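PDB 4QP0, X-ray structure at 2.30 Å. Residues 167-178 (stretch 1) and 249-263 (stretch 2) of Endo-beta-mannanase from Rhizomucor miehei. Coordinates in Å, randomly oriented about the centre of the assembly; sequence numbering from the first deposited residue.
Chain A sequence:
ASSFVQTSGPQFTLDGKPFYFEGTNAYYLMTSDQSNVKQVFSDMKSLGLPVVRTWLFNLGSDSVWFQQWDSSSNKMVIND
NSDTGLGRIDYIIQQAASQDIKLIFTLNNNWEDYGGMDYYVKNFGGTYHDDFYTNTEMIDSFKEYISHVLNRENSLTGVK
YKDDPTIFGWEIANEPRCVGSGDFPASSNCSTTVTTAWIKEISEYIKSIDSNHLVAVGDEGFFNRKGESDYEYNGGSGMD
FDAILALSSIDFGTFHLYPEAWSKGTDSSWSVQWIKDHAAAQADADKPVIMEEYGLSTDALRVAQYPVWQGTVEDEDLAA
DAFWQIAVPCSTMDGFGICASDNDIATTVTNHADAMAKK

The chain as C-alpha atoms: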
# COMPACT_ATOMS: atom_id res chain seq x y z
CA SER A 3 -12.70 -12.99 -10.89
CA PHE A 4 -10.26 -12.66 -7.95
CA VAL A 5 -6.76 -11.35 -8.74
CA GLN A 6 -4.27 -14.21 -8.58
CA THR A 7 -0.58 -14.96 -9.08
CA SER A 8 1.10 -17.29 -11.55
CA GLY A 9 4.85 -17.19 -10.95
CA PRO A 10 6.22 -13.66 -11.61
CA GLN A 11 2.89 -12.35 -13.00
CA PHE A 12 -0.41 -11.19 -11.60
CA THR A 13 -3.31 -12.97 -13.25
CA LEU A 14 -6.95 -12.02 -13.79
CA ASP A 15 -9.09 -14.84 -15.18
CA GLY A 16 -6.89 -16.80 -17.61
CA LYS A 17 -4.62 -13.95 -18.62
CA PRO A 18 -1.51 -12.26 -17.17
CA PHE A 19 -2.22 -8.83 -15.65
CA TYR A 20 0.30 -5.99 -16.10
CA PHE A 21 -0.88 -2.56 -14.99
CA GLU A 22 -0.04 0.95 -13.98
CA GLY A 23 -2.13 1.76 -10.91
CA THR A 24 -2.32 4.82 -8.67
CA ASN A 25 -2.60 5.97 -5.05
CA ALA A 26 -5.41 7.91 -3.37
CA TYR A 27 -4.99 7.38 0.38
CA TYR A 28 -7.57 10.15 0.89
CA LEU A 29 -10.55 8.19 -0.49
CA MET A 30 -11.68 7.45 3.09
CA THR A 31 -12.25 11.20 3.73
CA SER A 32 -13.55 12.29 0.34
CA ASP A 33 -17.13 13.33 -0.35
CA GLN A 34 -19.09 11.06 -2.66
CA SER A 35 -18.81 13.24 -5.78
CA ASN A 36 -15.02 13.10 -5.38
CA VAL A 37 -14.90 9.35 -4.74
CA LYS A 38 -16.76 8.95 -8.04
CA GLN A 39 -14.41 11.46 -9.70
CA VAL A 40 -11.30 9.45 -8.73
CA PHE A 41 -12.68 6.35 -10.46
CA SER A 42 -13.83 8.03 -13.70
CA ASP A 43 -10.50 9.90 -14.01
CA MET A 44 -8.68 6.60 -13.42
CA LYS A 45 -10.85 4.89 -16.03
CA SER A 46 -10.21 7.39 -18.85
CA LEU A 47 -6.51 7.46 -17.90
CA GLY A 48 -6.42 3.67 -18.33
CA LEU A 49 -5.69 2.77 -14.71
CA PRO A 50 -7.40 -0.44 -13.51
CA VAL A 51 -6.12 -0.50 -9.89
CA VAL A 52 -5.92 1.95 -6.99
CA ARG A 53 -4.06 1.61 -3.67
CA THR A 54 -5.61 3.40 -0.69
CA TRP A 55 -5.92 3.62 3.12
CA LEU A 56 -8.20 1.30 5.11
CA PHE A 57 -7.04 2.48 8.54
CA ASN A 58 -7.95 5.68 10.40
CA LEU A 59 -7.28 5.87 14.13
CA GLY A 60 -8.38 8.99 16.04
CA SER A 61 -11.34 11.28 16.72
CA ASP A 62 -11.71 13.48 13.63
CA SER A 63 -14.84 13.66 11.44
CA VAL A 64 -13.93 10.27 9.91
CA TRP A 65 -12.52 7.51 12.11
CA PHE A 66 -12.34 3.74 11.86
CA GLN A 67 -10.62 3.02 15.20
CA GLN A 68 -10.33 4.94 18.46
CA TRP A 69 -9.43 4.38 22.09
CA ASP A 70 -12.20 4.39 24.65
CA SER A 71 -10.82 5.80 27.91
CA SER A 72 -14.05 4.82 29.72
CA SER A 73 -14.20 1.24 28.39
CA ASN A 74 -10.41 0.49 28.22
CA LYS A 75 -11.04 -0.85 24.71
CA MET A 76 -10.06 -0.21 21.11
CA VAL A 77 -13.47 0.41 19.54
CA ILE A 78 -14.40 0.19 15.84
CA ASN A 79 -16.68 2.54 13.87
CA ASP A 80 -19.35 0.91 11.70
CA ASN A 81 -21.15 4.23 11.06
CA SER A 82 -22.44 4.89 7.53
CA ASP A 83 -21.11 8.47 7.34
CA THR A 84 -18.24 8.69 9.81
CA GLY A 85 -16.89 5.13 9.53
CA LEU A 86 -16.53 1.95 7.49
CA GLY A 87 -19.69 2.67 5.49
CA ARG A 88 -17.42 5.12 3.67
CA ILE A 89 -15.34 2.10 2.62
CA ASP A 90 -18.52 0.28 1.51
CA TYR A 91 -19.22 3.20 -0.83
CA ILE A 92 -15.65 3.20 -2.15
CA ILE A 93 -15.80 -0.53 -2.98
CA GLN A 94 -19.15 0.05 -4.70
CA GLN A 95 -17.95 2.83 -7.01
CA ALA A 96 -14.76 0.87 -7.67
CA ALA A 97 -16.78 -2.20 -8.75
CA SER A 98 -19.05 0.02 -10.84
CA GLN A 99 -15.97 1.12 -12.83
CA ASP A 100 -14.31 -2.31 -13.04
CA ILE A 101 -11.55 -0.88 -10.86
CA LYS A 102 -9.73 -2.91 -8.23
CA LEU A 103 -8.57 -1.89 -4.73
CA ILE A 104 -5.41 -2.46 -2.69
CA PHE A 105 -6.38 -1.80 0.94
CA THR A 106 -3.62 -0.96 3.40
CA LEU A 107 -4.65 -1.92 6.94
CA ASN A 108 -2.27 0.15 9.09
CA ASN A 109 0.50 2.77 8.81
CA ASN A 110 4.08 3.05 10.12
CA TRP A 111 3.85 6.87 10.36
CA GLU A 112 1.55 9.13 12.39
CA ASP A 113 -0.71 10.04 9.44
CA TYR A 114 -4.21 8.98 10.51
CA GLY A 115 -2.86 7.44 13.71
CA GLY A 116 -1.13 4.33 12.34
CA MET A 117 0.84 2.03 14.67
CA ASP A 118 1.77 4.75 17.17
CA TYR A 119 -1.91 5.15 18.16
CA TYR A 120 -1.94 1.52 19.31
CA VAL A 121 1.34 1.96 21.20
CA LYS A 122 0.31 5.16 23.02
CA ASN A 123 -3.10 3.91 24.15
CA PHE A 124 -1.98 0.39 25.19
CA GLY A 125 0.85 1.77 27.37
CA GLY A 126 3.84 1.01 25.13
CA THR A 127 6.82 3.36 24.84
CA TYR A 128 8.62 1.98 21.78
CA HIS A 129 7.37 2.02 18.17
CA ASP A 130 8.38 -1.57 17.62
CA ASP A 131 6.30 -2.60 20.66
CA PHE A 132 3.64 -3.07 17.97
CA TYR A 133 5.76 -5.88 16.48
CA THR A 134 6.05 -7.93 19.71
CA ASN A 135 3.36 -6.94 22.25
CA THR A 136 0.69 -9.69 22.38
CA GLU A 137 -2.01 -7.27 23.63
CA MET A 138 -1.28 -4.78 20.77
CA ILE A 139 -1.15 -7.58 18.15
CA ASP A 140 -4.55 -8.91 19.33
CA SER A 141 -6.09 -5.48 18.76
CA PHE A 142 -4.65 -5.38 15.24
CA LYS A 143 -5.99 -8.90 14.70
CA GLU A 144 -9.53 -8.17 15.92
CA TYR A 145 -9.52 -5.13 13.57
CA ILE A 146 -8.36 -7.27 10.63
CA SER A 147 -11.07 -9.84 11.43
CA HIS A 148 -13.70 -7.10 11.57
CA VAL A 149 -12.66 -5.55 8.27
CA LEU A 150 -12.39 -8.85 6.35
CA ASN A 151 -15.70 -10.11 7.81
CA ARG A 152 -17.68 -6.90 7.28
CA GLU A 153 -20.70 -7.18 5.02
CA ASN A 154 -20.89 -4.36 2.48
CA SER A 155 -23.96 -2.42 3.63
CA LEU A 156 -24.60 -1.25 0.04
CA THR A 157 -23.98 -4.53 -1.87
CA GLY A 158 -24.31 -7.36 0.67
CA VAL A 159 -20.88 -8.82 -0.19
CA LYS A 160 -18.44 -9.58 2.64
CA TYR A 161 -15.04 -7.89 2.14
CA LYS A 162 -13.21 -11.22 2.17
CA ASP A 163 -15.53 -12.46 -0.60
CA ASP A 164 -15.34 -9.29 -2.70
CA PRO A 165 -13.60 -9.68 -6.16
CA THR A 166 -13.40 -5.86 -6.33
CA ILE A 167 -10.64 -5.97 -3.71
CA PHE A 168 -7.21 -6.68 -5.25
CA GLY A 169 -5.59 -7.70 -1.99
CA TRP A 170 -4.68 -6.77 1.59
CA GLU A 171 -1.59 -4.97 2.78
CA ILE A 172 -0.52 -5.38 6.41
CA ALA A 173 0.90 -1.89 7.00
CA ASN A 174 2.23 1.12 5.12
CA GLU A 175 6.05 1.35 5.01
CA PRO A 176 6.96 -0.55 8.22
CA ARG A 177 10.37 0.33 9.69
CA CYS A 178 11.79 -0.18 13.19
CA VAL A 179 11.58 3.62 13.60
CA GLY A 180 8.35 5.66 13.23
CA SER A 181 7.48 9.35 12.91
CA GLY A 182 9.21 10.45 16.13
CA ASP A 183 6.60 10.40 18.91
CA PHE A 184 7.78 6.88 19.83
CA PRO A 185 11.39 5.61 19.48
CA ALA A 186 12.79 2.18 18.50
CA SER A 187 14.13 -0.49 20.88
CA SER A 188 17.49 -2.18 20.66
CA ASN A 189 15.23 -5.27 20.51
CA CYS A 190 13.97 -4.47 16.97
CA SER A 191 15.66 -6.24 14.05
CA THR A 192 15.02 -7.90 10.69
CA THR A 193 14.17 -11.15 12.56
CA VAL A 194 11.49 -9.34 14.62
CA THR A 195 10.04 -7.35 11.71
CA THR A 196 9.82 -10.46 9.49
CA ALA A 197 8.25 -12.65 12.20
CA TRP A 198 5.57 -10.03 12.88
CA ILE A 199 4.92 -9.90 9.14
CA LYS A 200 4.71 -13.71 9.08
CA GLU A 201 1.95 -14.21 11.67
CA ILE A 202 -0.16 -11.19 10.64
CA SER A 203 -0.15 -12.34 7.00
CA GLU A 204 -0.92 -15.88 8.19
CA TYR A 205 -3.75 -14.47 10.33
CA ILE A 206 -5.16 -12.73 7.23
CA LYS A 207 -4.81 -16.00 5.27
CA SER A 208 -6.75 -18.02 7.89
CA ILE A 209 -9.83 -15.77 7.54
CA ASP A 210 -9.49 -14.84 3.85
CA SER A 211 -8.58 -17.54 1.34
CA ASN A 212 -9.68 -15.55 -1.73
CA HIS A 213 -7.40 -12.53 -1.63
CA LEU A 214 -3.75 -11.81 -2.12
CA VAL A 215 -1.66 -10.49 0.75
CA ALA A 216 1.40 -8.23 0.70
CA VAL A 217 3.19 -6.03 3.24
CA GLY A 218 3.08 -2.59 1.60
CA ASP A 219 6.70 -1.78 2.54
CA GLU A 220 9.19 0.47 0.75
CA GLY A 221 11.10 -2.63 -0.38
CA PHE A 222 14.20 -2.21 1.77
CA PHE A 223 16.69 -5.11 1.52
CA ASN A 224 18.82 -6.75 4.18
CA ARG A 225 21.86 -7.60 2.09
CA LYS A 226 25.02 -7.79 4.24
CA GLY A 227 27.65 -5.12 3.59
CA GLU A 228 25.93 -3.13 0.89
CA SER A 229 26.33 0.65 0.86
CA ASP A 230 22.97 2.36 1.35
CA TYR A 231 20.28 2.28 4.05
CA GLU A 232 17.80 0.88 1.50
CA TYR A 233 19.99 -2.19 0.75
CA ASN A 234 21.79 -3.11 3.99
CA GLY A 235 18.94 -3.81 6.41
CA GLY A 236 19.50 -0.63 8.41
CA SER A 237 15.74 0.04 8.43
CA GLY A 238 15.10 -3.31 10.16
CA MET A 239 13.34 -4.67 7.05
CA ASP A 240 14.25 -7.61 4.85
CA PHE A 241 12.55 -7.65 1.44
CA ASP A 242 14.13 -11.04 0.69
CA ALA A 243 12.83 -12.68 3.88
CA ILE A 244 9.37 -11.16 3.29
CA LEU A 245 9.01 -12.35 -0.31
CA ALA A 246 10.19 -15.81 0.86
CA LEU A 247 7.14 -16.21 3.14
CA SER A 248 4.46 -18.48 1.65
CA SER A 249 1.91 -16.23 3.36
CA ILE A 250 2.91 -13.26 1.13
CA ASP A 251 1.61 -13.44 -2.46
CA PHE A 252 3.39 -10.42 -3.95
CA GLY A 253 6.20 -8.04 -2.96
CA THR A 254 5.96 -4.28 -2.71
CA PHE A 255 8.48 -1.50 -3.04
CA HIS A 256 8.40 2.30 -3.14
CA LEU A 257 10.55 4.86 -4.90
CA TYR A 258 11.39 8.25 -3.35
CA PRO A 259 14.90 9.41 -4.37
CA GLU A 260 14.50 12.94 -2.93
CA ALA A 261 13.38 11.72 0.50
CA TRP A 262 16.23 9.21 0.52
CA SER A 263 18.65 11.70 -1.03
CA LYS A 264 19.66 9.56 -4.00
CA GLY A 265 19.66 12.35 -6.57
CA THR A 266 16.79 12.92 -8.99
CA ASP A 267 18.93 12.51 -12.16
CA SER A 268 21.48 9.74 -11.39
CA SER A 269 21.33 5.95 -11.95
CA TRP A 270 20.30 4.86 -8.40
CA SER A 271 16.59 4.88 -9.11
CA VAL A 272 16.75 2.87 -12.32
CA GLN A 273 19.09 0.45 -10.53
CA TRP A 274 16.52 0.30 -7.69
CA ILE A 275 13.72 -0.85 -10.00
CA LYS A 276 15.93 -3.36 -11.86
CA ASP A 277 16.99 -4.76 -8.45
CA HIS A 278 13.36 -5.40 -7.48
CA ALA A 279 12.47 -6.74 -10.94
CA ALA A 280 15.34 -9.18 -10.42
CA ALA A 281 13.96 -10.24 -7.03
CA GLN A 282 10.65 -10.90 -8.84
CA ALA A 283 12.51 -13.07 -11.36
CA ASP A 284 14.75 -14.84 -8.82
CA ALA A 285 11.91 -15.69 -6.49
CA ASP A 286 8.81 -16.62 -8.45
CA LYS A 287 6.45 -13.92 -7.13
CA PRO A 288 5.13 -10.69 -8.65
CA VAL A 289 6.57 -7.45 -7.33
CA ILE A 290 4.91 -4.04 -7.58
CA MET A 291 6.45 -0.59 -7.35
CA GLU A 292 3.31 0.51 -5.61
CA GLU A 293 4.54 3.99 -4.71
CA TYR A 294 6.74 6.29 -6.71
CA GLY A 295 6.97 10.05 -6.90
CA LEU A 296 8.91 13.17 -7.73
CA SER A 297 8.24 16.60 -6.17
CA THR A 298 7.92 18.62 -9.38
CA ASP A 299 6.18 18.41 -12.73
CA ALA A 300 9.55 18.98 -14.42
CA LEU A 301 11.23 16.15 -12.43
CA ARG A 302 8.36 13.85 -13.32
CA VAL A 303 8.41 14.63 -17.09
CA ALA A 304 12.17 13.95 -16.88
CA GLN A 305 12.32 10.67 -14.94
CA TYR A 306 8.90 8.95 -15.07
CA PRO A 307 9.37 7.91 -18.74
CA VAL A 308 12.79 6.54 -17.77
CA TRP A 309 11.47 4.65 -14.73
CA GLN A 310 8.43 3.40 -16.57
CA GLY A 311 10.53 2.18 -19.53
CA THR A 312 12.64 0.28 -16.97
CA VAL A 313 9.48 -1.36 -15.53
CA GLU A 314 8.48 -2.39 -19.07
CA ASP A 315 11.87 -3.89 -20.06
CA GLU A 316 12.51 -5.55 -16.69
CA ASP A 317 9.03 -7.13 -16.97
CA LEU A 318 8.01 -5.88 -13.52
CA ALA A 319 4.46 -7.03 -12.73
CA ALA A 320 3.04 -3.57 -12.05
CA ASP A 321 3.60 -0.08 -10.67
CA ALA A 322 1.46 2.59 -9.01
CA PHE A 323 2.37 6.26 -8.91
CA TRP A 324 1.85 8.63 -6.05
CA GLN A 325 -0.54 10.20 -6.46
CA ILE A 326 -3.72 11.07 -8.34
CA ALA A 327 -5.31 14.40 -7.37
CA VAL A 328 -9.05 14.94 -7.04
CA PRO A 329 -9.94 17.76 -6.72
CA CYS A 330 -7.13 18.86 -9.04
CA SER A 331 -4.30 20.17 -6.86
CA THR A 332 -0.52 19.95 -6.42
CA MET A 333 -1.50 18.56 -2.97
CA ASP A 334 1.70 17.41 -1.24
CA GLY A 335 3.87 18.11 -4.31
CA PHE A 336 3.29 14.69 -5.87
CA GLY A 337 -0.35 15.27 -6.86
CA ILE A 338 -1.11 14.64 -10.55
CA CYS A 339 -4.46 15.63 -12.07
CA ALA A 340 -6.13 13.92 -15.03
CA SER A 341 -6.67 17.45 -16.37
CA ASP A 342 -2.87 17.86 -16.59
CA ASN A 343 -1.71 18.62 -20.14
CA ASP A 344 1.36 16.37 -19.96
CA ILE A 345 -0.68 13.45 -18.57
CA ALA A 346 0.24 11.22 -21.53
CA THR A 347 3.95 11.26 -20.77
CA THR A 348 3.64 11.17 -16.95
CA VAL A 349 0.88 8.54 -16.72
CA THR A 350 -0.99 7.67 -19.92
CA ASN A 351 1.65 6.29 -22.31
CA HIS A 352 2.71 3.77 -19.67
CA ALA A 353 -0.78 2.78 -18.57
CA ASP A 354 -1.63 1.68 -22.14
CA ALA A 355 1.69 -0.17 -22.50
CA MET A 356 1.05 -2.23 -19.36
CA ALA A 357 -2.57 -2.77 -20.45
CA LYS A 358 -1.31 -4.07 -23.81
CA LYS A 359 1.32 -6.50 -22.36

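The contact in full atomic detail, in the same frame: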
# COMPACT_ATOMS: atom_id res chain seq x y z
N ILE A 167 -11.87 -6.14 -4.47
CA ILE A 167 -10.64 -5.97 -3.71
C ILE A 167 -9.52 -6.78 -4.35
O ILE A 167 -9.65 -7.99 -4.56
CB ILE A 167 -10.83 -6.38 -2.23
CG1 ILE A 167 -11.80 -5.43 -1.53
CG2 ILE A 167 -9.50 -6.39 -1.48
CD1 ILE A 167 -12.38 -5.99 -0.26
N PHE A 168 -8.42 -6.09 -4.67
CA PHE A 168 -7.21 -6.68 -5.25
C PHE A 168 -6.52 -7.55 -4.22
O PHE A 168 -6.18 -8.71 -4.49
CB PHE A 168 -6.27 -5.57 -5.71
CG PHE A 168 -5.07 -6.05 -6.48
CD1 PHE A 168 -5.01 -5.86 -7.86
CD2 PHE A 168 -3.98 -6.64 -5.84
CE1 PHE A 168 -3.90 -6.28 -8.59
CE2 PHE A 168 -2.87 -7.05 -6.56
CZ PHE A 168 -2.84 -6.87 -7.94
N GLY A 169 -6.28 -6.98 -3.03
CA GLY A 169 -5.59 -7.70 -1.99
C GLY A 169 -5.37 -6.83 -0.79
O GLY A 169 -5.53 -5.61 -0.86
N TRP A 170 -4.98 -7.46 0.32
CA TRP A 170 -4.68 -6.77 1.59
C TRP A 170 -3.23 -6.46 1.79
O TRP A 170 -2.36 -7.27 1.47
CB TRP A 170 -5.15 -7.63 2.76
CG TRP A 170 -6.59 -8.03 2.64
CD1 TRP A 170 -7.10 -9.29 2.38
CD2 TRP A 170 -7.76 -7.15 2.76
NE1 TRP A 170 -8.47 -9.26 2.34
CE2 TRP A 170 -8.93 -8.01 2.56
CE3 TRP A 170 -7.95 -5.79 3.02
CZ2 TRP A 170 -10.23 -7.51 2.62
CZ3 TRP A 170 -9.26 -5.30 3.08
CH2 TRP A 170 -10.37 -6.13 2.88
N GLU A 171 -2.94 -5.29 2.34
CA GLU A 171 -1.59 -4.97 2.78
C GLU A 171 -1.60 -4.77 4.28
O GLU A 171 -2.45 -4.05 4.82
CB GLU A 171 -1.08 -3.71 2.09
CG GLU A 171 -1.09 -3.79 0.58
CD GLU A 171 -0.09 -2.85 -0.05
OE1 GLU A 171 -0.03 -1.66 0.34
OE2 GLU A 171 0.66 -3.33 -0.94
N ILE A 172 -0.64 -5.41 4.94
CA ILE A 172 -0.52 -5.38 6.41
C ILE A 172 -0.39 -3.96 6.98
O ILE A 172 -1.21 -3.54 7.80
CB ILE A 172 0.69 -6.23 6.89
CG1 ILE A 172 0.46 -7.72 6.57
CG2 ILE A 172 0.94 -6.02 8.38
CD1 ILE A 172 1.71 -8.58 6.64
N ALA A 173 0.64 -3.24 6.54
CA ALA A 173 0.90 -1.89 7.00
C ALA A 173 1.67 -1.09 5.96
O ALA A 173 2.39 -1.65 5.14
CB ALA A 173 1.67 -1.92 8.30
N ASN A 174 1.51 0.23 6.01
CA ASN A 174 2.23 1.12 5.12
C ASN A 174 3.64 1.40 5.63
O ASN A 174 3.83 1.87 6.76
CB ASN A 174 1.46 2.42 4.93
CG ASN A 174 2.09 3.32 3.91
OD1 ASN A 174 2.39 2.89 2.79
ND2 ASN A 174 2.30 4.58 4.28
N GLU A 175 4.62 1.05 4.80
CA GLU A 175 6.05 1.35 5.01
C GLU A 175 6.63 1.02 6.39
O GLU A 175 7.31 1.86 6.97
CB GLU A 175 6.34 2.82 4.65
CG GLU A 175 5.91 3.22 3.25
CD GLU A 175 6.29 4.64 2.89
OE1 GLU A 175 6.41 5.49 3.80
OE2 GLU A 175 6.48 4.91 1.68
N PRO A 176 6.42 -0.22 6.90
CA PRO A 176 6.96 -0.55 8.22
C PRO A 176 8.48 -0.39 8.30
O PRO A 176 9.19 -0.88 7.42
CB PRO A 176 6.58 -2.03 8.40
CG PRO A 176 5.44 -2.25 7.47
CD PRO A 176 5.71 -1.36 6.29
N ARG A 177 8.95 0.32 9.32
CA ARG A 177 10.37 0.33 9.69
C ARG A 177 10.45 -0.02 11.18
O ARG A 177 9.43 -0.26 11.81
CB ARG A 177 11.02 1.70 9.45
CG ARG A 177 10.96 2.21 8.02
CD ARG A 177 11.84 3.44 7.85
NE ARG A 177 11.65 4.04 6.54
CZ ARG A 177 12.37 5.04 6.05
NH1 ARG A 177 13.37 5.57 6.75
NH2 ARG A 177 12.10 5.52 4.84
N CYS A 178 11.66 -0.08 11.73
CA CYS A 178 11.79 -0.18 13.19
C CYS A 178 11.47 1.16 13.84
O CYS A 178 10.93 1.21 14.94
CB CYS A 178 13.17 -0.68 13.61
SG CYS A 178 13.40 -2.48 13.49
N SER A 249 3.09 -17.01 2.98
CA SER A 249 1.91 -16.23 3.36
C SER A 249 1.81 -14.88 2.64
O SER A 249 0.80 -14.18 2.78
CB SER A 249 1.94 -16.01 4.86
OG SER A 249 0.67 -15.65 5.34
N ILE A 250 2.85 -14.52 1.89
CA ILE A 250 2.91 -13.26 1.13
C ILE A 250 2.86 -13.58 -0.36
O ILE A 250 3.74 -14.26 -0.89
CB ILE A 250 4.21 -12.48 1.44
CG1 ILE A 250 4.37 -12.22 2.96
CG2 ILE A 250 4.29 -11.19 0.64
CD1 ILE A 250 3.57 -11.07 3.52
N ASP A 251 1.83 -13.09 -1.05
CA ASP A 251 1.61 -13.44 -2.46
C ASP A 251 2.40 -12.60 -3.45
O ASP A 251 2.83 -13.10 -4.49
CB ASP A 251 0.13 -13.38 -2.81
CG ASP A 251 -0.70 -14.30 -1.94
OD1 ASP A 251 -0.42 -15.52 -1.91
OD2 ASP A 251 -1.64 -13.79 -1.30
N PHE A 252 2.56 -11.31 -3.15
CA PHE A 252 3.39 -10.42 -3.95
C PHE A 252 4.22 -9.47 -3.08
O PHE A 252 3.88 -9.21 -1.93
CB PHE A 252 2.56 -9.66 -5.00
CG PHE A 252 1.56 -8.70 -4.41
CD1 PHE A 252 1.89 -7.37 -4.20
CD2 PHE A 252 0.27 -9.12 -4.09
CE1 PHE A 252 0.97 -6.49 -3.66
CE2 PHE A 252 -0.66 -8.24 -3.55
CZ PHE A 252 -0.31 -6.92 -3.33
N GLY A 253 5.32 -8.98 -3.65
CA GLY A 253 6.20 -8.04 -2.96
C GLY A 253 5.93 -6.61 -3.38
O GLY A 253 5.51 -6.34 -4.51
N THR A 254 6.18 -5.69 -2.45
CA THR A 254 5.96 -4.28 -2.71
C THR A 254 7.21 -3.48 -2.43
O THR A 254 7.94 -3.76 -1.47
CB THR A 254 4.83 -3.73 -1.83
OG1 THR A 254 4.96 -4.28 -0.52
CG2 THR A 254 3.48 -4.11 -2.40
N PHE A 255 7.46 -2.50 -3.28
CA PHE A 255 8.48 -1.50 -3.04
C PHE A 255 8.08 -0.09 -3.51
O PHE A 255 7.23 0.09 -4.39
CB PHE A 255 9.84 -1.94 -3.59
CG PHE A 255 9.99 -1.79 -5.08
CD1 PHE A 255 10.75 -0.75 -5.61
CD2 PHE A 255 9.42 -2.71 -5.96
CE1 PHE A 255 10.92 -0.62 -6.99
CE2 PHE A 255 9.59 -2.59 -7.33
CZ PHE A 255 10.34 -1.54 -7.85
N HIS A 256 8.69 0.91 -2.88
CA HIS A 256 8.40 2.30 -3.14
C HIS A 256 9.62 2.96 -3.69
O HIS A 256 10.73 2.44 -3.54
CB HIS A 256 7.97 2.99 -1.85
CG HIS A 256 6.72 2.40 -1.23
ND1 HIS A 256 5.94 3.09 -0.38
CD2 HIS A 256 6.13 1.15 -1.38
CE1 HIS A 256 4.91 2.31 0.01
NE2 HIS A 256 5.03 1.13 -0.60
N LEU A 257 9.44 4.09 -4.36
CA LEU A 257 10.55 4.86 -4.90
C LEU A 257 10.42 6.35 -4.58
O LEU A 257 9.53 7.03 -5.10
CB LEU A 257 10.71 4.62 -6.40
CG LEU A 257 11.82 5.36 -7.16
CD1 LEU A 257 13.18 5.14 -6.51
CD2 LEU A 257 11.85 4.95 -8.63
N TYR A 258 11.31 6.84 -3.72
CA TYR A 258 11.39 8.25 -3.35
C TYR A 258 12.84 8.71 -3.23
O TYR A 258 13.40 8.76 -2.11
CB TYR A 258 10.62 8.51 -2.04
CG TYR A 258 9.12 8.38 -2.18
CD1 TYR A 258 8.36 9.40 -2.78
CD2 TYR A 258 8.46 7.24 -1.74
CE1 TYR A 258 6.99 9.28 -2.92
CE2 TYR A 258 7.09 7.12 -1.88
CZ TYR A 258 6.36 8.14 -2.47
OH TYR A 258 4.98 8.03 -2.61
N PRO A 259 13.48 9.05 -4.37
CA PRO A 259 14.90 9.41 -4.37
C PRO A 259 15.23 10.70 -3.62
O PRO A 259 16.30 10.79 -3.03
CB PRO A 259 15.25 9.55 -5.86
CG PRO A 259 13.94 9.76 -6.55
CD PRO A 259 12.91 9.03 -5.74
N GLU A 260 14.30 11.66 -3.63
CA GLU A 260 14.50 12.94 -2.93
C GLU A 260 14.48 12.77 -1.42
O GLU A 260 15.35 13.28 -0.72
CB GLU A 260 13.47 13.98 -3.37
CG GLU A 260 13.53 14.33 -4.84
CD GLU A 260 12.38 15.21 -5.28
OE1 GLU A 260 11.23 14.71 -5.39
OE2 GLU A 260 12.62 16.42 -5.51
N ALA A 261 13.50 12.01 -0.92
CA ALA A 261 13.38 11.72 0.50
C ALA A 261 14.57 10.92 1.02
O ALA A 261 14.94 11.03 2.19
CB ALA A 261 12.08 10.98 0.79
N TRP A 262 15.15 10.11 0.14
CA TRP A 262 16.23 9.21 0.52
C TRP A 262 17.55 9.79 0.11
O TRP A 262 18.61 9.18 0.34
CB TRP A 262 16.02 7.84 -0.12
CG TRP A 262 14.69 7.21 0.21
CD1 TRP A 262 13.81 7.55 1.22
CD2 TRP A 262 14.05 6.07 -0.48
NE1 TRP A 262 12.70 6.75 1.21
CE2 TRP A 262 12.78 5.84 0.22
CE3 TRP A 262 14.38 5.27 -1.56
CZ2 TRP A 262 11.90 4.84 -0.16
CZ3 TRP A 262 13.48 4.26 -1.93
CH2 TRP A 262 12.28 4.05 -1.24
N SER A 263 17.49 10.98 -0.49
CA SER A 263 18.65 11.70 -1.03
C SER A 263 19.53 10.85 -1.97
O SER A 263 20.72 10.64 -1.74
CB SER A 263 19.47 12.36 0.09
OG SER A 263 19.90 11.41 1.04

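Stretch 1 is a strand, 167-171, that continues as loop; in stretch 2 the strand 253-257 has loop before and after it. Their backbones stay well apart: the CA atoms of Glu171 and Thr254 are 9.4 Å from each other. Side chains must therefore bridge the gap, and together they bury a modest 373 Å².

Phe168 makes the first contact. Its CA-to-CB bond points sideways, but with chi1 in the t well the ring reaches across until its CE2 lies 3.9 Å from CE2 of Phe252. The planes meet at 87°, an offset edge-to-face pair in which the edge of Phe168 is directed toward the face of Phe252, an arrangement that brings weakly positive ring hydrogens toward a pi cloud. Gly169 follows, with no side chain to add to the contact; an ideal CB would lie 3.7 Å from Phe252 CE2, at ordinary packing distance, so this contact alone does not require glycine.

The CA-to-CB bond of Glu171 points sideways, but the end of the side chain comes nearer the second strand, where OE2 sits 3.3 Å from Thr254 CG2. This is packing against a methyl group; OE1 of the acid is hydrogen-bonded elsewhere in the structure. Ile172 then adds a looser apolar contact, its CD1 4.4 Å from CD1 of Ile250, as suits two buried branched hydrocarbons.

The polar centre of the contact is Glu175. An m chi1 and t chi2 extend its side chain to His256, whose CB points toward stretch 1, and His256 ND1 donates a hydrogen bond to Glu175 OE2 at 2.8 Å. The N-H...O angle of 135° is appreciably bent, although OE2 lies near the imidazole plane, where a ring nitrogen can donate. In this buried setting the bond satisfies ND1, while NE2 is bonded elsewhere.

Arg177 closes the series. Its long, nearly extended side chain brings NH2 within 3.9 Å of Trp262 NE1, a packing contact that covers part of the indole.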